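Local coordinates for putative N-acetyl-gamma-glutamyl-phosphate reductase (PDB 1XYG), which probably catalyses the NADPH-dependent reduction of N-acetyl-glutamyl phosphate to N-acetyl-glutamate semialdehyde, a step of arginine biosynthesis in the chloroplast, at residues A30-L35 / G331-A336; A37-F42 / N339-L344; G193-G198 / P250-M255; L144-R149 / E283-V288. One frame throughout, in Å; residues are numbered along the deposited sequence.

Contact 1 of 4, residues A30-L35 / G331-A336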
# COMPACT_ATOMS: atom_id res chain seq x y z
N ALA A 30 -10.77 9.84 17.52
CA ALA A 30 -11.66 9.00 16.73
C ALA A 30 -11.65 7.58 17.30
O ALA A 30 -12.69 6.93 17.39
CB ALA A 30 -11.20 8.98 15.28
N GLU A 31 -10.47 7.11 17.69
CA GLU A 31 -10.35 5.77 18.27
C GLU A 31 -11.14 5.65 19.57
O GLU A 31 -11.78 4.63 19.82
CB GLU A 31 -8.88 5.43 18.53
CG GLU A 31 -8.13 4.92 17.30
CD GLU A 31 -8.70 3.62 16.76
OE1 GLU A 31 -9.70 3.66 16.01
OE2 GLU A 31 -8.15 2.55 17.10
N ILE A 32 -11.09 6.69 20.41
CA ILE A 32 -11.82 6.68 21.67
C ILE A 32 -13.30 6.52 21.34
O ILE A 32 -13.99 5.68 21.92
CB ILE A 32 -11.62 8.00 22.46
CG1 ILE A 32 -10.23 8.01 23.11
CG2 ILE A 32 -12.68 8.15 23.53
CD1 ILE A 32 -10.05 6.96 24.20
N VAL A 33 -13.79 7.33 20.41
CA VAL A 33 -15.18 7.29 20.00
C VAL A 33 -15.54 5.91 19.45
O VAL A 33 -16.61 5.38 19.75
CB VAL A 33 -15.49 8.38 18.95
CG1 VAL A 33 -16.91 8.22 18.42
CG2 VAL A 33 -15.31 9.76 19.56
N ARG A 34 -14.66 5.34 18.64
CA ARG A 34 -14.93 4.02 18.07
C ARG A 34 -15.03 2.97 19.18
O ARG A 34 -15.96 2.17 19.20
CB ARG A 34 -13.83 3.60 17.09
CG ARG A 34 -14.02 2.18 16.56
CD ARG A 34 -12.92 1.79 15.57
NE ARG A 34 -11.61 1.70 16.21
CZ ARG A 34 -11.18 0.67 16.93
NH1 ARG A 34 -11.94 -0.40 17.10
NH2 ARG A 34 -9.97 0.70 17.47
N LEU A 35 -14.06 2.98 20.09
CA LEU A 35 -14.05 2.01 21.18
C LEU A 35 -15.26 2.11 22.10
O LEU A 35 -15.83 1.09 22.50
CB LEU A 35 -12.77 2.16 22.00
CG LEU A 35 -11.47 1.73 21.31
CD1 LEU A 35 -10.30 2.06 22.20
CD2 LEU A 35 -11.53 0.23 21.00
N GLY A 331 -1.43 0.94 21.95
CA GLY A 331 -0.40 1.96 21.95
C GLY A 331 -0.96 3.33 22.32
O GLY A 331 -0.21 4.28 22.52
N ALA A 332 -2.29 3.43 22.41
CA ALA A 332 -2.91 4.70 22.76
C ALA A 332 -4.30 4.61 23.39
O ALA A 332 -4.44 4.34 24.58
CB ALA A 332 -2.96 5.61 21.52
N SER A 333 -5.33 4.85 22.57
CA SER A 333 -6.70 4.87 23.04
C SER A 333 -7.21 3.59 23.69
O SER A 333 -8.05 3.64 24.60
CB SER A 333 -7.61 5.29 21.90
OG SER A 333 -7.26 6.59 21.44
N GLY A 334 -6.72 2.44 23.23
CA GLY A 334 -7.14 1.18 23.82
C GLY A 334 -6.66 1.08 25.26
O GLY A 334 -7.42 0.72 26.16
N GLN A 335 -5.39 1.40 25.48
CA GLN A 335 -4.85 1.35 26.83
C GLN A 335 -5.51 2.42 27.71
O GLN A 335 -5.75 2.20 28.89
CB GLN A 335 -3.33 1.57 26.80
CG GLN A 335 -2.68 1.51 28.17
CD GLN A 335 -1.27 0.96 28.11
OE1 GLN A 335 -0.98 -0.10 28.68
NE2 GLN A 335 -0.39 1.67 27.42
N ALA A 336 -5.81 3.57 27.11
CA ALA A 336 -6.45 4.66 27.84
C ALA A 336 -7.78 4.16 28.42
O ALA A 336 -8.09 4.40 29.60
CB ALA A 336 -6.70 5.84 26.91

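Contact 2 of 4, residues A37-F42 / N339-L344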
# COMPACT_ATOMS: atom_id res chain seq x y z
N ALA A 37 -18.20 3.22 21.38
CA ALA A 37 -19.44 2.94 20.66
C ALA A 37 -20.19 1.72 21.19
O ALA A 37 -21.40 1.76 21.37
CB ALA A 37 -19.16 2.77 19.17
N ASN A 38 -19.47 0.63 21.44
CA ASN A 38 -20.11 -0.57 21.93
C ASN A 38 -19.76 -0.89 23.38
O ASN A 38 -19.91 -2.03 23.83
CB ASN A 38 -19.77 -1.76 21.04
CG ASN A 38 -20.29 -1.58 19.63
OD1 ASN A 38 -21.48 -1.32 19.42
ND2 ASN A 38 -19.41 -1.73 18.66
N HIS A 39 -19.28 0.12 24.11
CA HIS A 39 -18.95 -0.05 25.51
C HIS A 39 -20.30 -0.00 26.22
O HIS A 39 -21.05 0.96 26.09
CB HIS A 39 -18.05 1.09 25.98
CG HIS A 39 -17.51 0.91 27.37
ND1 HIS A 39 -18.32 0.93 28.49
CD2 HIS A 39 -16.25 0.73 27.81
CE1 HIS A 39 -17.57 0.77 29.56
NE2 HIS A 39 -16.31 0.65 29.18
N PRO A 40 -20.63 -1.06 26.98
CA PRO A 40 -21.91 -1.12 27.69
C PRO A 40 -22.19 -0.06 28.76
O PRO A 40 -23.35 0.20 29.06
CB PRO A 40 -21.91 -2.54 28.26
CG PRO A 40 -20.47 -2.77 28.53
CD PRO A 40 -19.82 -2.25 27.27
N HIS A 41 -21.16 0.57 29.31
CA HIS A 41 -21.41 1.53 30.38
C HIS A 41 -20.94 2.96 30.18
O HIS A 41 -21.46 3.87 30.83
CB HIS A 41 -20.83 0.98 31.68
CG HIS A 41 -21.32 -0.38 31.99
ND1 HIS A 41 -22.65 -0.65 32.23
CD2 HIS A 41 -20.69 -1.58 32.00
CE1 HIS A 41 -22.82 -1.95 32.36
NE2 HIS A 41 -21.65 -2.54 32.22
N PHE A 42 -19.97 3.16 29.30
CA PHE A 42 -19.48 4.51 29.06
C PHE A 42 -20.12 5.10 27.81
O PHE A 42 -20.27 4.42 26.79
CB PHE A 42 -17.96 4.52 28.91
CG PHE A 42 -17.21 4.05 30.13
CD1 PHE A 42 -17.86 3.86 31.35
CD2 PHE A 42 -15.84 3.78 30.05
CE1 PHE A 42 -17.17 3.40 32.47
CE2 PHE A 42 -15.13 3.32 31.17
CZ PHE A 42 -15.80 3.13 32.38
N ASN A 339 -7.37 1.65 31.18
CA ASN A 339 -7.10 2.31 32.46
C ASN A 339 -8.35 2.91 33.07
O ASN A 339 -8.60 2.76 34.27
CB ASN A 339 -6.05 3.41 32.29
CG ASN A 339 -4.66 2.86 32.10
OD1 ASN A 339 -4.26 1.89 32.76
ND2 ASN A 339 -3.89 3.48 31.20
N LEU A 340 -9.15 3.59 32.26
CA LEU A 340 -10.36 4.20 32.79
C LEU A 340 -11.31 3.14 33.33
O LEU A 340 -11.98 3.37 34.33
CB LEU A 340 -11.08 5.05 31.74
CG LEU A 340 -12.24 5.88 32.31
CD1 LEU A 340 -11.69 6.92 33.29
CD2 LEU A 340 -12.98 6.58 31.19
N ASN A 341 -11.38 1.99 32.67
CA ASN A 341 -12.25 0.92 33.13
C ASN A 341 -12.02 0.63 34.60
O ASN A 341 -12.94 0.75 35.42
CB ASN A 341 -12.06 -0.36 32.31
CG ASN A 341 -12.88 -0.36 31.01
OD1 ASN A 341 -13.95 0.25 30.94
ND2 ASN A 341 -12.38 -1.05 29.99
N ILE A 342 -10.79 0.26 34.95
CA ILE A 342 -10.47 -0.07 36.33
C ILE A 342 -10.52 1.13 37.28
O ILE A 342 -10.80 0.98 38.47
CB ILE A 342 -9.09 -0.77 36.44
CG1 ILE A 342 -7.98 0.15 35.93
CG2 ILE A 342 -9.10 -2.06 35.62
CD1 ILE A 342 -6.59 -0.44 36.06
N MET A 343 -10.26 2.32 36.76
CA MET A 343 -10.30 3.53 37.58
C MET A 343 -11.73 3.78 38.05
O MET A 343 -11.95 4.34 39.13
CB MET A 343 -9.81 4.74 36.78
CG MET A 343 -8.30 4.78 36.57
SD MET A 343 -7.83 5.89 35.23
CE MET A 343 -7.83 7.50 36.07
N LEU A 344 -12.70 3.38 37.23
CA LEU A 344 -14.11 3.56 37.55
C LEU A 344 -14.73 2.31 38.18
O LEU A 344 -15.94 2.27 38.42
CB LEU A 344 -14.90 3.95 36.29
CG LEU A 344 -14.61 5.38 35.80
CD1 LEU A 344 -15.40 5.71 34.52
CD2 LEU A 344 -14.98 6.34 36.91

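Contact 3 of 4, residues G193-G198 / P250-M255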
# COMPACT_ATOMS: atom_id res chain seq x y z
N GLY A 193 3.48 2.39 12.03
CA GLY A 193 2.66 2.81 10.92
C GLY A 193 2.59 4.33 11.00
O GLY A 193 2.75 4.91 12.08
N VAL A 194 2.33 4.98 9.87
CA VAL A 194 2.28 6.44 9.84
C VAL A 194 1.11 7.09 10.59
O VAL A 194 1.12 8.31 10.81
CB VAL A 194 2.32 6.92 8.37
CG1 VAL A 194 1.07 6.49 7.65
CG2 VAL A 194 2.50 8.44 8.31
N SER A 195 0.13 6.30 11.02
CA SER A 195 -1.01 6.87 11.75
C SER A 195 -0.52 7.52 13.05
O SER A 195 -1.17 8.42 13.59
CB SER A 195 -2.05 5.79 12.07
OG SER A 195 -1.55 4.81 12.95
N GLY A 196 0.63 7.06 13.54
CA GLY A 196 1.19 7.61 14.76
C GLY A 196 1.63 9.05 14.59
O GLY A 196 1.83 9.76 15.58
N ALA A 197 1.78 9.49 13.34
CA ALA A 197 2.21 10.85 13.05
C ALA A 197 1.05 11.84 13.15
O ALA A 197 1.25 13.04 13.06
CB ALA A 197 2.84 10.94 11.68
N GLY A 198 -0.16 11.31 13.30
CA GLY A 198 -1.33 12.17 13.41
C GLY A 198 -1.95 12.56 12.09
O GLY A 198 -1.46 12.21 11.01
N PRO A 250 5.36 2.17 5.70
CA PRO A 250 4.34 2.53 4.72
C PRO A 250 3.08 1.69 4.99
O PRO A 250 2.74 0.79 4.24
CB PRO A 250 5.00 2.20 3.38
CG PRO A 250 5.86 1.02 3.73
CD PRO A 250 6.46 1.42 5.06
N MET A 251 2.42 2.00 6.10
CA MET A 251 1.20 1.33 6.52
C MET A 251 0.51 2.25 7.54
O MET A 251 1.16 3.12 8.14
CB MET A 251 1.51 -0.03 7.17
CG MET A 251 2.35 0.07 8.44
SD MET A 251 3.04 -1.51 8.97
CE MET A 251 3.21 -1.24 10.74
N ILE A 252 -0.79 2.06 7.73
CA ILE A 252 -1.54 2.90 8.64
C ILE A 252 -1.32 2.55 10.10
O ILE A 252 -0.82 3.38 10.87
CB ILE A 252 -3.05 2.82 8.34
CG1 ILE A 252 -3.31 3.14 6.87
CG2 ILE A 252 -3.82 3.81 9.22
CD1 ILE A 252 -4.76 2.92 6.45
N ARG A 253 -1.69 1.33 10.47
CA ARG A 253 -1.58 0.86 11.85
C ARG A 253 -0.49 -0.19 12.02
O ARG A 253 -0.08 -0.83 11.06
CB ARG A 253 -2.90 0.24 12.31
CG ARG A 253 -4.11 1.15 12.25
CD ARG A 253 -5.38 0.39 12.65
NE ARG A 253 -6.52 1.29 12.73
CZ ARG A 253 -7.16 1.57 13.86
NH1 ARG A 253 -6.79 1.01 15.00
NH2 ARG A 253 -8.16 2.45 13.85
N GLY A 254 -0.05 -0.37 13.27
CA GLY A 254 0.96 -1.37 13.54
C GLY A 254 2.26 -0.84 14.09
O GLY A 254 2.76 0.22 13.68
N MET A 255 2.82 -1.58 15.02
CA MET A 255 4.08 -1.18 15.63
C MET A 255 4.83 -2.40 16.12
O MET A 255 4.25 -3.34 16.67
CB MET A 255 3.82 -0.22 16.79
CG MET A 255 5.07 0.21 17.53
SD MET A 255 4.69 1.41 18.81
CE MET A 255 4.57 2.93 17.81

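Contact 4 of 4, residues L144-R149 / E283-V288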
# COMPACT_ATOMS: atom_id res chain seq x y z
N LEU A 144 0.64 2.20 32.37
CA LEU A 144 1.02 0.94 31.71
C LEU A 144 0.26 -0.12 32.52
O LEU A 144 0.80 -0.74 33.45
CB LEU A 144 2.54 0.73 31.79
CG LEU A 144 3.08 -0.49 31.01
CD1 LEU A 144 2.59 -0.45 29.57
CD2 LEU A 144 4.61 -0.49 31.05
N THR A 145 -1.00 -0.31 32.14
CA THR A 145 -1.92 -1.21 32.83
C THR A 145 -1.41 -2.51 33.45
O THR A 145 -1.53 -2.69 34.67
CB THR A 145 -3.13 -1.52 31.94
OG1 THR A 145 -3.46 -0.36 31.16
CG2 THR A 145 -4.34 -1.87 32.82
N GLU A 146 -0.85 -3.41 32.65
CA GLU A 146 -0.37 -4.69 33.19
C GLU A 146 0.72 -4.58 34.25
O GLU A 146 0.91 -5.50 35.04
CB GLU A 146 0.11 -5.60 32.06
CG GLU A 146 -0.98 -6.10 31.12
CD GLU A 146 -1.53 -5.00 30.21
OE1 GLU A 146 -0.85 -3.96 30.03
OE2 GLU A 146 -2.62 -5.20 29.64
N ILE A 147 1.43 -3.46 34.28
CA ILE A 147 2.50 -3.27 35.24
C ILE A 147 2.07 -2.48 36.50
O ILE A 147 2.41 -2.86 37.62
CB ILE A 147 3.71 -2.52 34.60
CG1 ILE A 147 4.15 -3.24 33.32
CG2 ILE A 147 4.86 -2.45 35.58
CD1 ILE A 147 4.78 -4.59 33.53
N LEU A 148 1.35 -1.38 36.31
CA LEU A 148 0.93 -0.55 37.45
C LEU A 148 -0.56 -0.60 37.75
O LEU A 148 -1.12 0.33 38.33
CB LEU A 148 1.37 0.90 37.20
CG LEU A 148 2.88 1.12 37.02
CD1 LEU A 148 3.17 2.56 36.63
CD2 LEU A 148 3.59 0.79 38.32
N ARG A 149 -1.20 -1.70 37.36
CA ARG A 149 -2.63 -1.87 37.58
C ARG A 149 -3.12 -1.38 38.94
O ARG A 149 -4.02 -0.54 39.02
CB ARG A 149 -3.02 -3.34 37.41
CG ARG A 149 -4.49 -3.51 37.13
CD ARG A 149 -4.93 -4.90 37.40
NE ARG A 149 -3.91 -5.87 37.02
CZ ARG A 149 -3.68 -6.28 35.78
NH1 ARG A 149 -4.39 -5.81 34.77
NH2 ARG A 149 -2.74 -7.20 35.58
N GLU A 283 -2.88 -12.72 31.63
CA GLU A 283 -3.17 -11.41 31.06
C GLU A 283 -3.85 -11.54 29.71
O GLU A 283 -3.32 -12.16 28.78
CB GLU A 283 -1.88 -10.61 30.92
CG GLU A 283 -1.27 -10.26 32.26
CD GLU A 283 -2.06 -9.20 33.02
OE1 GLU A 283 -3.14 -8.80 32.55
OE2 GLU A 283 -1.59 -8.77 34.10
N GLU A 284 -5.04 -10.97 29.61
CA GLU A 284 -5.82 -11.01 28.38
C GLU A 284 -5.10 -10.35 27.19
O GLU A 284 -5.00 -10.93 26.11
CB GLU A 284 -7.17 -10.31 28.59
CG GLU A 284 -8.01 -10.13 27.33
CD GLU A 284 -8.40 -11.45 26.68
OE1 GLU A 284 -8.27 -12.51 27.33
OE2 GLU A 284 -8.85 -11.44 25.51
N PHE A 285 -4.58 -9.14 27.40
CA PHE A 285 -3.95 -8.39 26.33
C PHE A 285 -2.48 -8.58 25.99
O PHE A 285 -2.00 -8.03 25.00
CB PHE A 285 -4.25 -6.92 26.56
CG PHE A 285 -5.71 -6.63 26.62
CD1 PHE A 285 -6.52 -6.86 25.51
CD2 PHE A 285 -6.30 -6.19 27.81
CE1 PHE A 285 -7.90 -6.65 25.57
CE2 PHE A 285 -7.67 -5.97 27.88
CZ PHE A 285 -8.47 -6.21 26.76
N VAL A 286 -1.76 -9.34 26.79
CA VAL A 286 -0.36 -9.58 26.51
C VAL A 286 -0.15 -11.07 26.30
O VAL A 286 -0.27 -11.87 27.22
CB VAL A 286 0.53 -9.07 27.68
CG1 VAL A 286 2.01 -9.20 27.31
CG2 VAL A 286 0.16 -7.63 28.01
N LYS A 287 0.17 -11.45 25.07
CA LYS A 287 0.38 -12.84 24.72
C LYS A 287 1.85 -13.14 24.46
O LYS A 287 2.51 -12.45 23.67
CB LYS A 287 -0.42 -13.22 23.47
CG LYS A 287 -1.92 -12.88 23.52
CD LYS A 287 -2.60 -13.53 24.73
CE LYS A 287 -4.11 -13.33 24.69
NZ LYS A 287 -4.74 -13.70 25.99
N VAL A 288 2.37 -14.15 25.13
CA VAL A 288 3.76 -14.57 24.93
C VAL A 288 3.69 -15.80 24.01
O VAL A 288 3.12 -16.83 24.37
CB VAL A 288 4.42 -14.96 26.26
CG1 VAL A 288 5.82 -15.50 26.00
CG2 VAL A 288 4.48 -13.75 27.18
O HOH W 1 -3.99 -7.79 30.12

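Contact 1 of 4, residues A30-L35 / G331-A336
Ser333 packs against Glu31 and Ile32, and around it the contact is tight. Its OG lies 3.5 Å from Glu31 CB, while its CB meets Ile32 CD1 at 3.7 Å. Next to it, Leu35 reaches across with one methyl: CD1 comes 3.6 Å from the carbonyl O of Ser333 and 3.7 Å from Gly334 CA. With small residues, Ser333 and Gly334, at the crossing, the first helix of the Rossmann-type fold, 27-37, and the late helix 329-343 come to 8.9 Å between the axes of their short segments, crossing at -41°. The packing slackens towards Ala336, whose CB stands 4.5 Å from Ile32 CD1. Beyond Glu31 CB the chemistry changes. A bend at chi2 (-63°) carries CD away from the facing helix, and Arg34 grips the carboxylate side-on, NE to OE1 at 2.7 Å and NH2 to OE2 at 2.6 Å. Arg253 adds a salt bridge to OE1, and Phe358 of the second subunit packs on Glu31. No hydrogen bond joins the two segments, yet Ser333 OG bonds to Thr28 O in helix 27-37; the small serine thus fills the crossing and ties the two helices by its hydroxyl.

Contact 2 of 4, residues A37-F42 / N339-L344
His39 and Phe42 meet Leu340, Asn341 and Leu344 in a buried loop-to-helix contact at the edge of the Rossmann-type fold. The loop closes the beta-alpha-beta crossover that runs from strand 17-22 through helix 27-37 to the outermost strand 42-47, and the last turns of helix 329-343 pack against it. One hydrogen bond spans the gap. His39 has its CG anti to the backbone N (chi1 -173°), and its ring and the Asn341 amide reach toward each other, tip to tip. NE2 donates to OD1 at 3.0 Å along a nearly straight line (178°), in the plane of the ring, and arrives on a carbonyl lone pair of the amide. The far nitrogen, ND1, accepts from His41 N at 3.0 Å, so both edges of the imidazole are used and its rotation is fixed. The other branch of the amide is held too, ND2 giving to the carbonyls of Thr350 and Glu348. An alanine in place of His39 would probably leave Asn341 OD1 without this donor and open a gap beside the Phe42 ring, whose CD2 now sits 3.2 Å above the His39 ring plane, towards its rim. Ile17 and Ile19 of the adjoining strand 17-22 lie against the Phe42 ring, and Tyr346 meets it edge-to-face. Asn341 OD1 also lies obliquely against CE2 of Phe42, at 3.3 Å. Beyond it come two leucines: Phe42 CE2 is 3.9 Å from Leu340 CD2, and Phe42 CZ is 3.4 Å from Leu344 CD1.

Contact 3 of 4, residues G193-G198 / P250-M255
Gly193 and Arg253 bring their CA atoms within 4.8 Å, and three backbone N-H groups in a row, those of Gly193, Val194 and Ser195, donate to carbonyls of the facing loop. Gly193 N gives to Gly254 O at 2.8 Å, Val194 N to Met251 O also at 2.8 Å, and Ser195 N to Ile252 O at 3.1 Å. A side chain on Gly193 would run into the carbonyls of Met251 and Ile252, so the close approach depends on glycine. Ser195 adds the shortest bond. Its OG, placed between the backbone N and the carbonyl carbon (chi1 65°), donates to Ile252 O at 2.6 Å from 38° above the carbonyl plane, while the amide N of the same residue uses a lone pair in that plane. Two donors of one residue thus hold one buried oxygen. Asn327 ties both segments together, ND2 bonding to Ser195 OG and OD1 to Gly254 N. An alanine at Ser195 would probably leave Asn327 ND2 without this acceptor and Ile252 O with the backbone N-H as its remaining donor from that residue. Met251 CG packs 3.7 Å from Gly193 CA. Ile252 N bonds to Glu212 of the third subunit, and Tyr207 of the fourth packs on Val194 and Ile252, at a junction of the tetramer. The contact joins the end of strand 187-193 to the loop between strands 243-249 and 255-262, its two neighbours in the mixed sheet of the dimerisation domain; Met255 then touches helix 163-177 at Cys163, probably the active-site cysteine.

Contact 4 of 4, residues L144-R149 / E283-V288
The guanidinium of Arg149 meets the carboxylate of Glu283 at its edge, tip to tip, the two planes only 24° apart. One face of the guanidinium has the carbonyl O of Thr145 4.2 Å above it, towards the rim. NH2 makes a salt bridge to Glu283 OE2, modelled at 2.4 Å and bent to 130°; so short a length is doubtful in detail, though the pairing is plain. NH1 of the same arginine pairs with Glu348. Phe285 is the other flat group: Glu284 CG sits 3.8 Å above the centre of one face, and Glu146 OE2 lies at the ring edge, near its plane. Glu146 is the middle piece. Its CG packs on Val286 CG2 at 3.6 Å, and a bend at chi2 (71°) keeps CD close to that same methyl. Its carboxylate would be costly to bury alone, but Lys330 forms a salt bridge to OE1 and Gln338 bonds to OE2. A water joins them, donating to Glu146 OE2 at 3.0 Å and to Glu283 OE1 at 2.8 Å, and accepting from Phe285 N at 3.1 Å. By donating a hydrogen bond to each acid, it probably eases the repulsion between Glu146 OE2 and Glu283 OE1, 4.7 Å apart. This is an interdomain interface of the two-domain semialdehyde dehydrogenases: helix 145-153 of the Rossmann-type domain meets the loop leading into edge strand 286-288 of the dimerisation-domain sheet through charge and water, with Val286 at the strand's start adding an apolar touch.

All four contacts are largely buried, but they differ in chemistry. Contacts 1 and 2 use the same long helix, 329-343, against neighbouring pieces of the nucleotide-binding domain: contact 1 packs helix on helix with no bond between its segments, and contact 2 combines apolar packing with a side-chain hydrogen bond. Contact 3 is mostly backbone bonding within the dimerisation domain, beside the probable active site, whereas contact 4 joins the two domains through charge and water and is the more exposed at its arginine and glutamate. Arg253 links contacts 3 and 1 by its salt bridge to Glu31, and Asn339 probably bonds to Thr145 between contacts 2 and 4.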